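Local coordinates for IMC sub-compartment protein ISP1 (Toxoplasma gondii, PDB 4CHM) that adopts a pleckstrin homology fold and probably acts at the inner membrane complex in the replication of the parasite by internal daughter budding, at residues Arg58-Ser63 and Asn100-Arg105; Ser89-His94 and Cys114-Leu119. All coordinates share one frame; numbering follows the deposited sequence. Where two conformers were deposited one is given.

Contact 1: residues Arg58-Ser63 and Asn100-Arg105. With SO4 (sulfate ion), chain F; SO4 (sulfate ion), chain H.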
# COMPACT_ATOMS: atom_id res chain seq x y z
N ARG A 58 10.05 8.79 -3.90
CA ARG A 58 10.52 7.51 -4.36
C ARG A 58 9.57 6.92 -5.36
O ARG A 58 8.41 6.82 -5.10
CB ARG A 58 10.77 6.53 -3.22
CG ARG A 58 11.20 5.16 -3.67
CD ARG A 58 11.74 4.32 -2.54
NE ARG A 58 12.25 3.06 -3.01
CZ ARG A 58 12.93 2.18 -2.30
NH1 ARG A 58 13.21 2.37 -1.05
NH2 ARG A 58 13.33 1.09 -2.88
N VAL A 59 10.09 6.49 -6.48
CA VAL A 59 9.31 5.93 -7.53
C VAL A 59 9.49 4.41 -7.60
O VAL A 59 10.58 3.94 -7.75
CB VAL A 59 9.62 6.58 -8.90
CG1 VAL A 59 8.99 5.82 -10.04
CG2 VAL A 59 9.18 8.03 -8.96
N ILE A 60 8.41 3.67 -7.46
CA ILE A 60 8.46 2.22 -7.58
C ILE A 60 7.65 1.77 -8.80
O ILE A 60 6.40 1.77 -8.77
CB ILE A 60 7.88 1.52 -6.33
CG1 ILE A 60 8.60 1.95 -5.06
CG2 ILE A 60 8.02 0.00 -6.46
CD1 ILE A 60 7.72 2.68 -4.08
N PRO A 61 8.35 1.39 -9.89
CA PRO A 61 7.66 0.73 -11.01
C PRO A 61 6.83 -0.46 -10.54
O PRO A 61 7.25 -1.21 -9.65
CB PRO A 61 8.82 0.24 -11.91
CG PRO A 61 10.02 1.00 -11.47
CD PRO A 61 9.82 1.34 -10.01
N LEU A 62 5.66 -0.63 -11.14
CA LEU A 62 4.78 -1.75 -10.80
C LEU A 62 5.50 -3.08 -10.96
O LEU A 62 5.19 -4.07 -10.28
CB LEU A 62 3.57 -1.73 -11.71
CG LEU A 62 2.27 -1.92 -10.96
CD1 LEU A 62 2.14 -0.86 -9.88
CD2 LEU A 62 1.12 -1.84 -11.94
N SER A 63 6.44 -3.11 -11.89
CA SER A 63 7.09 -4.34 -12.21
C SER A 63 8.16 -4.66 -11.16
O SER A 63 8.64 -5.78 -11.10
CB SER A 63 7.69 -4.27 -13.62
OG SER A 63 8.58 -3.17 -13.75
N ASN A 100 13.41 -6.05 -0.26
CA ASN A 100 12.93 -5.45 0.99
C ASN A 100 11.51 -4.94 0.83
O ASN A 100 10.90 -5.06 -0.24
CB ASN A 100 13.87 -4.31 1.44
CG ASN A 100 15.27 -4.81 1.77
OD1 ASN A 100 15.43 -5.86 2.43
ND2 ASN A 100 16.30 -4.07 1.34
N CYS A 101 10.97 -4.36 1.91
CA CYS A 101 9.55 -4.11 2.01
C CYS A 101 9.25 -2.68 2.46
O CYS A 101 9.86 -2.20 3.41
CB CYS A 101 8.89 -5.12 2.96
SG CYS A 101 9.21 -6.87 2.59
N ILE A 102 8.30 -2.02 1.81
CA ILE A 102 7.86 -0.71 2.26
C ILE A 102 6.47 -0.80 2.84
O ILE A 102 5.50 -0.98 2.09
CB ILE A 102 7.88 0.31 1.11
CG1 ILE A 102 9.32 0.48 0.57
CG2 ILE A 102 7.34 1.66 1.61
CD1 ILE A 102 9.42 1.43 -0.63
N PRO A 103 6.34 -0.61 4.15
CA PRO A 103 5.00 -0.73 4.73
C PRO A 103 4.20 0.57 4.69
O PRO A 103 4.65 1.58 5.20
CB PRO A 103 5.28 -1.16 6.19
CG PRO A 103 6.76 -1.56 6.20
CD PRO A 103 7.38 -0.64 5.20
N LEU A 104 3.02 0.51 4.07
CA LEU A 104 2.14 1.67 3.91
C LEU A 104 0.96 1.46 4.82
O LEU A 104 0.32 0.39 4.79
CB LEU A 104 1.59 1.75 2.49
CG LEU A 104 2.59 1.80 1.34
CD1 LEU A 104 1.85 1.71 0.03
CD2 LEU A 104 3.41 3.05 1.41
N ARG A 105 0.64 2.46 5.61
CA ARG A 105 -0.58 2.37 6.45
C ARG A 105 -1.68 3.30 5.89
O ARG A 105 -1.45 4.49 5.74
CB ARG A 105 -0.28 2.75 7.90
CG ARG A 105 -1.55 2.66 8.77
CD ARG A 105 -1.27 3.10 10.19
NE ARG A 105 -0.43 2.15 10.93
CZ ARG A 105 0.13 2.44 12.12
NH1 ARG A 105 -0.02 3.66 12.63
NH2 ARG A 105 0.89 1.54 12.76
S SO4 F . 15.61 -0.64 -0.71
O1 SO4 F . 15.80 -1.67 0.35
O2 SO4 F . 16.83 -0.54 -1.53
O3 SO4 F . 15.34 0.67 -0.05
O4 SO4 F . 14.48 -1.04 -1.62
S SO4 H . 0.48 3.26 16.15
O1 SO4 H . -1.00 3.01 16.23
O2 SO4 H . 1.25 2.00 15.77
O3 SO4 H . 1.00 3.78 17.46
O4 SO4 H . 0.82 4.34 15.17
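Ile60 and Ile102 meet tip to tip through their CD1 methyls, 4.0 Å apart, and the Ile102 CD1 methyl also lies over one face of the Arg58 guanidinium. Ile102 CD1 stands 3.8 Å above the guanidinium plane, displaced toward its rim, and its nearest atom there is Arg58 NH1 at 3.9 Å. Arg58 gets there by a straight chain: CG is anti to the backbone N (chi1 177°) and the chain stays extended to NE. Ile102 starts differently, with CG1 beside its own N, and then likewise runs straight out to CD1 (chi2 177°).

At its edge, near its plane, the guanidinium takes a sulfate, probably from the crystallisation liquor, by a fork of two bonds: Arg58 NH1 to O3 of the chain F sulfate at 2.9 Å, and Arg58 NH2 to its O4 at 2.7 Å with an N-H...O angle of 166°. Asn100 ND2 reaches O1 of the chain F sulfate at 2.6 Å, so the anion bridges both segments. Leu95 touches both Arg58 and Ile60, and Ile51 both isoleucines.

The CA atoms of Ile60 and Ile102 are 10.3 Å apart, too far for neighbouring strands. This is side-chain packing across the interior of the strongly bent antiparallel sheet of a pleckstrin homology fold.

Contact 2: residues Ser89-His94 and Cys114-Leu119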
# COMPACT_ATOMS: atom_id res chain seq x y z
N SER A 89 -4.60 -2.10 8.91
CA SER A 89 -4.69 -1.07 7.88
C SER A 89 -3.43 -0.96 6.99
O SER A 89 -3.33 -0.04 6.19
CB SER A 89 -5.00 0.29 8.51
OG SER A 89 -6.26 0.22 9.15
N CYS A 90 -2.49 -1.90 7.13
CA CYS A 90 -1.21 -1.80 6.42
C CYS A 90 -1.10 -2.75 5.21
O CYS A 90 -1.49 -3.92 5.28
CB CYS A 90 -0.10 -2.05 7.40
SG CYS A 90 1.54 -2.12 6.68
N VAL A 91 -0.56 -2.26 4.10
CA VAL A 91 -0.01 -3.12 3.07
C VAL A 91 1.46 -2.78 2.88
O VAL A 91 1.82 -1.59 2.67
CB VAL A 91 -0.71 -2.96 1.71
CG1 VAL A 91 -0.29 -4.07 0.78
CG2 VAL A 91 -2.24 -2.93 1.85
N ALA A 92 2.31 -3.79 2.88
CA ALA A 92 3.74 -3.59 2.54
C ALA A 92 4.02 -4.02 1.12
O ALA A 92 3.63 -5.11 0.71
CB ALA A 92 4.63 -4.34 3.50
N LEU A 93 4.75 -3.18 0.39
CA LEU A 93 5.22 -3.54 -0.92
C LEU A 93 6.51 -4.29 -0.80
O LEU A 93 7.54 -3.73 -0.39
CB LEU A 93 5.46 -2.30 -1.79
CG LEU A 93 4.42 -1.19 -1.75
CD1 LEU A 93 4.98 0.00 -2.52
CD2 LEU A 93 3.09 -1.67 -2.34
N HIS A 94 6.48 -5.55 -1.17
CA HIS A 94 7.67 -6.36 -1.23
C HIS A 94 8.27 -6.15 -2.61
O HIS A 94 7.67 -6.47 -3.60
CB HIS A 94 7.30 -7.84 -1.02
CG HIS A 94 8.48 -8.74 -0.90
ND1 HIS A 94 8.41 -10.08 -1.19
CD2 HIS A 94 9.75 -8.50 -0.54
CE1 HIS A 94 9.59 -10.62 -1.01
NE2 HIS A 94 10.42 -9.69 -0.60
N CYS A 114 -9.09 -2.58 -0.29
CA CYS A 114 -9.21 -2.15 -1.71
C CYS A 114 -7.90 -2.03 -2.41
O CYS A 114 -7.84 -2.28 -3.60
CB CYS A 114 -9.94 -0.80 -1.83
SG CYS A 114 -11.69 -0.92 -1.52
N PHE A 115 -6.89 -1.51 -1.71
CA PHE A 115 -5.59 -1.35 -2.32
C PHE A 115 -5.04 -2.65 -2.82
O PHE A 115 -4.39 -2.70 -3.89
CB PHE A 115 -4.58 -0.75 -1.34
CG PHE A 115 -3.25 -0.41 -1.98
CD1 PHE A 115 -3.16 0.64 -2.90
CD2 PHE A 115 -2.10 -1.07 -1.62
CE1 PHE A 115 -1.93 1.02 -3.46
CE2 PHE A 115 -0.87 -0.75 -2.23
CZ PHE A 115 -0.79 0.30 -3.13
N VAL A 116 -5.16 -3.69 -2.01
CA VAL A 116 -4.64 -5.02 -2.39
C VAL A 116 -5.28 -5.51 -3.69
O VAL A 116 -4.58 -5.89 -4.62
CB VAL A 116 -4.77 -6.06 -1.24
CG1 VAL A 116 -4.46 -7.47 -1.73
CG2 VAL A 116 -3.82 -5.70 -0.09
N ASP A 117 -6.59 -5.40 -3.79
CA ASP A 117 -7.31 -5.74 -5.01
C ASP A 117 -6.96 -4.88 -6.20
O ASP A 117 -6.72 -5.39 -7.25
CB ASP A 117 -8.80 -5.63 -4.77
CG ASP A 117 -9.29 -6.60 -3.75
OD1 ASP A 117 -8.93 -7.76 -3.83
OD2 ASP A 117 -10.01 -6.19 -2.88
N LEU A 118 -6.89 -3.58 -6.02
CA LEU A 118 -6.55 -2.68 -7.10
C LEU A 118 -5.15 -2.92 -7.66
O LEU A 118 -4.95 -2.87 -8.84
CB LEU A 118 -6.67 -1.23 -6.64
CG LEU A 118 -6.30 -0.17 -7.66
CD1 LEU A 118 -7.22 -0.21 -8.86
CD2 LEU A 118 -6.24 1.22 -7.07
N LEU A 119 -4.19 -3.16 -6.79
CA LEU A 119 -2.83 -3.42 -7.20
C LEU A 119 -2.74 -4.70 -8.01
O LEU A 119 -2.04 -4.78 -8.98
CB LEU A 119 -1.93 -3.46 -6.01
CG LEU A 119 -0.77 -2.50 -6.04
CD1 LEU A 119 0.36 -3.09 -6.82
CD2 LEU A 119 -1.12 -1.14 -6.57
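Strand 90-94 and helix 114-119 run in roughly the same direction, 34° between their axes, with a closest axial approach of 9.6 Å and the nearest CA atoms, those of Val91 and Val116, 7.4 Å apart. Val91 is directed at the helix and meets two of its side chains with one methyl: its CG2 is 3.7 Å from Val116 CG2 and 3.9 Å from Phe115 CD2. Both side chains cross that of Val91 at a slant. The second branch, Val91 CG1, also approaches Val116 CG2, at 4.0 Å, so the Val116 methyl faces both prongs of the valine.

The helix belongs to the C-terminal helix 109-125, which in a pleckstrin homology fold packs against one end of the beta barrel; here all four touching residues are buried and apolar. The Phe115 ring is carried toward the strand by a chi1 of -173°, which sets CG anti to the backbone N. At the ring's edge, near its plane, lies Leu93 CD2, 4.1 Å from Phe115 CE2, the two side chains crossing at about a right angle. Although the CB of Leu93 is not aimed at the helix, its CG stands beside its own N and the branch end comes nearer. Phe106 meets the Phe115 ring with planes at about 40°, and Leu68 of strand 65-69 touches Val91, Leu93 and Leu119.

In the fold
The two contacts share one sheet: strand 101-105 of contact 1 neighbours strand 90-95 of contact 2, and probable backbone hydrogen bonds join them, Leu104 N to Val91 O at 2.8 Å and Leu93 N to Ile102 O at 2.9 Å. Their centres are about 10 Å apart. Contact 2, whose centre lies about 4 Å from that of the chain, is wholly buried and apolar, and joins strand to C-terminal helix. Contact 1, with its centre about 8 Å from that of the chain, is partly buried and joins strands that are not neighbours in the sheet; there an isoleucine pair gives way to an exposed arginine and a bound anion.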